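Local structure of ubiquinol-cytochrome C chaperone (Brucella abortus NCTC 8038, 6RWT) at residues L119-A128 and A145-R156. The protein probably acts as an assembly factor for respiratory complex III, as a bacterial homolog of the mitochondrial chaperone Cbp3 that binds newly synthesized cytochrome b. Sequence-based numbering, arbitrary orientation.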
loop_
_atom_site.group_PDB
_atom_site.type_symbol
_atom_site.label_atom_id
_atom_site.label_comp_id
_atom_site.label_asym_id
_atom_site.label_seq_id
_atom_site.Cartn_x
_atom_site.Cartn_y
_atom_site.Cartn_z
ATOM N N LEU A 119 3.667 -3.290 -13.347
ATOM C CA LEU A 119 2.212 -3.339 -13.537
ATOM C C LEU A 119 1.768 -2.622 -14.819
ATOM O O LEU A 119 0.970 -3.165 -15.588
ATOM C CB LEU A 119 1.462 -2.753 -12.325
ATOM C CG LEU A 119 1.421 -3.626 -11.061
ATOM C CD1 LEU A 119 0.870 -2.814 -9.900
ATOM C CD2 LEU A 119 0.588 -4.885 -11.268
ATOM N N ASP A 120 2.302 -1.424 -15.059
ATOM C CA ASP A 120 1.966 -0.661 -16.278
ATOM C C ASP A 120 2.368 -1.397 -17.576
ATOM O O ASP A 120 1.661 -1.296 -18.578
ATOM C CB ASP A 120 2.595 0.739 -16.240
ATOM C CG ASP A 120 1.977 1.653 -15.172
ATOM O OD1 ASP A 120 0.959 1.287 -14.533
ATOM O OD2 ASP A 120 2.528 2.758 -14.974
ATOM N N ALA A 121 3.478 -2.146 -17.524
ATOM C CA ALA A 121 3.949 -2.986 -18.644
ATOM C C ALA A 121 3.352 -4.408 -18.674
ATOM O O ALA A 121 3.642 -5.176 -19.599
ATOM C CB ALA A 121 5.469 -3.079 -18.598
ATOM N N ASN A 122 2.545 -4.763 -17.668
ATOM C CA ASN A 122 1.994 -6.111 -17.495
ATOM C C ASN A 122 3.086 -7.194 -17.575
ATOM O O ASN A 122 2.910 -8.240 -18.216
ATOM C CB ASN A 122 0.865 -6.353 -18.504
ATOM C CG ASN A 122 -0.273 -5.363 -18.343
ATOM O OD1 ASN A 122 -0.516 -4.526 -19.209
ATOM N ND2 ASN A 122 -0.956 -5.440 -17.219
ATOM N N ASP A 123 4.213 -6.907 -16.925
ATOM C CA ASP A 123 5.405 -7.746 -16.959
ATOM C C ASP A 123 5.518 -8.496 -15.616
ATOM O O ASP A 123 6.041 -7.959 -14.631
ATOM C CB ASP A 123 6.631 -6.860 -17.233
ATOM C CG ASP A 123 7.909 -7.650 -17.449
ATOM O OD1 ASP A 123 7.997 -8.812 -16.989
ATOM O OD2 ASP A 123 8.842 -7.088 -18.075
ATOM N N ALA A 124 5.025 -9.737 -15.597
ATOM C CA ALA A 124 5.013 -10.573 -14.383
ATOM C C ALA A 124 6.404 -11.000 -13.898
ATOM O O ALA A 124 6.601 -11.170 -12.701
ATOM C CB ALA A 124 4.141 -11.806 -14.586
ATOM N N GLN A 125 7.348 -11.154 -14.827
ATOM C CA GLN A 125 8.717 -11.504 -14.506
ATOM C C GLN A 125 9.378 -10.356 -13.763
ATOM O O GLN A 125 10.019 -10.570 -12.741
ATOM C CB GLN A 125 9.527 -11.848 -15.775
ATOM C CG GLN A 125 9.025 -13.088 -16.511
ATOM C CD GLN A 125 9.746 -13.334 -17.835
ATOM O OE1 GLN A 125 9.171 -13.883 -18.776
ATOM N NE2 GLN A 125 11.008 -12.915 -17.919
ATOM N N ALA A 126 9.197 -9.141 -14.283
ATOM C CA ALA A 126 9.741 -7.931 -13.656
ATOM C C ALA A 126 9.131 -7.717 -12.271
ATOM O O ALA A 126 9.829 -7.311 -11.323
ATOM C CB ALA A 126 9.478 -6.718 -14.536
ATOM N N LEU A 127 7.839 -8.015 -12.150
ATOM C CA LEU A 127 7.132 -7.856 -10.866
ATOM C C LEU A 127 7.651 -8.842 -9.813
ATOM O O LEU A 127 7.942 -8.434 -8.689
ATOM C CB LEU A 127 5.606 -7.978 -11.037
ATOM C CG LEU A 127 4.722 -7.804 -9.789
ATOM C CD1 LEU A 127 4.952 -6.448 -9.126
ATOM C CD2 LEU A 127 3.252 -7.963 -10.144
ATOM N N ALA A 128 7.804 -10.114 -10.191
ATOM C CA ALA A 128 8.359 -11.131 -9.272
ATOM C C ALA A 128 9.797 -10.822 -8.845
ATOM O O ALA A 128 10.154 -11.022 -7.677
ATOM C CB ALA A 128 8.279 -12.519 -9.895
ATOM N N ALA A 145 7.315 -16.037 -5.048
ATOM C CA ALA A 145 7.284 -14.695 -5.665
ATOM C C ALA A 145 6.259 -14.557 -6.795
ATOM O O ALA A 145 5.583 -13.540 -6.884
ATOM C CB ALA A 145 8.669 -14.290 -6.162
ATOM N N CYS A 146 6.153 -15.572 -7.650
ATOM C CA CYS A 146 5.167 -15.561 -8.744
ATOM C C CYS A 146 3.712 -15.665 -8.248
ATOM O O CYS A 146 2.799 -15.151 -8.892
ATOM C CB CYS A 146 5.478 -16.674 -9.748
ATOM S SG CYS A 146 7.016 -16.400 -10.664
ATOM N N TYR A 147 3.508 -16.332 -7.114
ATOM C CA TYR A 147 2.196 -16.383 -6.429
ATOM C C TYR A 147 1.775 -14.996 -5.914
ATOM O O TYR A 147 0.635 -14.552 -6.120
ATOM C CB TYR A 147 2.251 -17.332 -5.221
ATOM C CG TYR A 147 1.555 -18.663 -5.364
ATOM C CD1 TYR A 147 0.181 -18.769 -5.160
ATOM C CD2 TYR A 147 2.273 -19.829 -5.635
ATOM C CE1 TYR A 147 -0.470 -19.991 -5.260
ATOM C CE2 TYR A 147 1.631 -21.058 -5.735
ATOM C CZ TYR A 147 0.258 -21.133 -5.546
ATOM O OH TYR A 147 -0.400 -22.339 -5.645
ATOM N N LEU A 148 2.698 -14.328 -5.226
ATOM C CA LEU A 148 2.436 -12.981 -4.713
ATOM C C LEU A 148 2.215 -12.006 -5.882
ATOM O O LEU A 148 1.317 -11.161 -5.827
ATOM C CB LEU A 148 3.571 -12.506 -3.802
ATOM C CG LEU A 148 3.394 -11.133 -3.133
ATOM C CD1 LEU A 148 2.095 -11.039 -2.341
ATOM C CD2 LEU A 148 4.583 -10.794 -2.238
ATOM N N GLY A 149 3.016 -12.140 -6.936
ATOM C CA GLY A 149 2.841 -11.326 -8.137
ATOM C C GLY A 149 1.477 -11.485 -8.799
ATOM O O GLY A 149 0.865 -10.493 -9.212
ATOM N N ALA A 150 0.989 -12.722 -8.890
ATOM C CA ALA A 150 -0.367 -12.975 -9.399
ATOM C C ALA A 150 -1.431 -12.254 -8.564
ATOM O O ALA A 150 -2.342 -11.640 -9.118
ATOM C CB ALA A 150 -0.656 -14.470 -9.457
ATOM N N TYR A 151 -1.302 -12.322 -7.239
ATOM C CA TYR A 151 -2.192 -11.578 -6.326
ATOM C C TYR A 151 -2.144 -10.064 -6.585
ATOM O O TYR A 151 -3.186 -9.415 -6.675
ATOM C CB TYR A 151 -1.855 -11.898 -4.865
ATOM C CG TYR A 151 -2.466 -10.976 -3.820
ATOM C CD1 TYR A 151 -3.781 -11.149 -3.377
ATOM C CD2 TYR A 151 -1.712 -9.947 -3.250
ATOM C CE1 TYR A 151 -4.329 -10.309 -2.416
ATOM C CE2 TYR A 151 -2.255 -9.100 -2.293
ATOM C CZ TYR A 151 -3.559 -9.291 -1.866
ATOM O OH TYR A 151 -4.099 -8.462 -0.902
ATOM N N VAL A 152 -0.942 -9.515 -6.740
ATOM C CA VAL A 152 -0.775 -8.067 -6.967
ATOM C C VAL A 152 -1.420 -7.625 -8.298
ATOM O O VAL A 152 -2.122 -6.615 -8.342
ATOM C CB VAL A 152 0.714 -7.642 -6.864
ATOM C CG1 VAL A 152 0.908 -6.185 -7.272
ATOM C CG2 VAL A 152 1.226 -7.839 -5.440
ATOM N N LEU A 153 -1.200 -8.392 -9.363
ATOM C CA LEU A 153 -1.834 -8.129 -10.668
ATOM C C LEU A 153 -3.371 -8.139 -10.581
ATOM O O LEU A 153 -4.025 -7.237 -11.108
ATOM C CB LEU A 153 -1.342 -9.124 -11.730
ATOM C CG LEU A 153 0.073 -8.860 -12.258
ATOM C CD1 LEU A 153 0.734 -10.135 -12.773
ATOM C CD2 LEU A 153 0.041 -7.785 -13.339
ATOM N N GLN A 154 -3.939 -9.134 -9.898
ATOM C CA GLN A 154 -5.396 -9.205 -9.709
ATOM C C GLN A 154 -5.958 -8.046 -8.863
ATOM O O GLN A 154 -7.039 -7.537 -9.166
ATOM C CB GLN A 154 -5.813 -10.555 -9.109
ATOM C CG GLN A 154 -5.586 -11.738 -10.040
ATOM C CD GLN A 154 -6.036 -13.056 -9.435
ATOM O OE1 GLN A 154 -7.072 -13.129 -8.778
ATOM N NE2 GLN A 154 -5.265 -14.112 -9.672
ATOM N N CYS A 155 -5.226 -7.615 -7.828
ATOM C CA CYS A 155 -5.628 -6.426 -7.052
ATOM C C CYS A 155 -5.650 -5.157 -7.933
ATOM O O CYS A 155 -6.562 -4.333 -7.825
ATOM C CB CYS A 155 -4.706 -6.205 -5.835
ATOM S SG CYS A 155 -4.875 -7.396 -4.467
ATOM N N ARG A 156 -4.643 -5.003 -8.794
ATOM C CA ARG A 156 -4.592 -3.862 -9.715
ATOM C C ARG A 156 -5.836 -3.860 -10.610
ATOM O O ARG A 156 -6.487 -2.810 -10.775
ATOM C CB ARG A 156 -3.304 -3.902 -10.559
ATOM C CG ARG A 156 -3.034 -2.674 -11.436
ATOM C CD ARG A 156 -3.819 -2.619 -12.747
ATOM N NE ARG A 156 -3.775 -3.891 -13.468
ATOM C CZ ARG A 156 -2.793 -4.286 -14.277
ATOM N NH1 ARG A 156 -1.735 -3.512 -14.525
ATOM N NH2 ARG A 156 -2.879 -5.480 -14.857
HETATM O O HOH W 1 -1.242 -0.598 -14.347
#
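The carbonyl oxygen of L119, in the last turn of helix 100-120, is gripped from opposite faces of its plane. On one face sits the backbone N of N122; on the other, NH1 of R156 donates to L119 O over 2.9 Å in a bent bond, 134° at the hydrogen. The oxygen lies almost in the guanidinium plane, while the donor stands well above the carbonyl plane. R156 gets there with CG anti to its backbone N (chi1 -172°) and two further bends in the chain; a water joins the same NH1 to D120 OD1, which H59 also holds. Next to this polar end, L119 and L153 lie alongside each other, pointing opposite ways, CD2 of L119 3.6 Å from CD2 of L153. L127 CD2 fits between V152 and L153, 3.9 Å from L153 CG, and touches G149 O at 3.6 Å. Small residues close the far end, with A128 CB 4.2 Å from A145 CB. Segment 145-156, at 114° to 124-128, thus packs across the short turn between two helices of this all-helical chaperone fold, where N122 ends the first in a Schellman motif and D123 N-caps the second, OD1 accepting from A126 N at 3.0 Å.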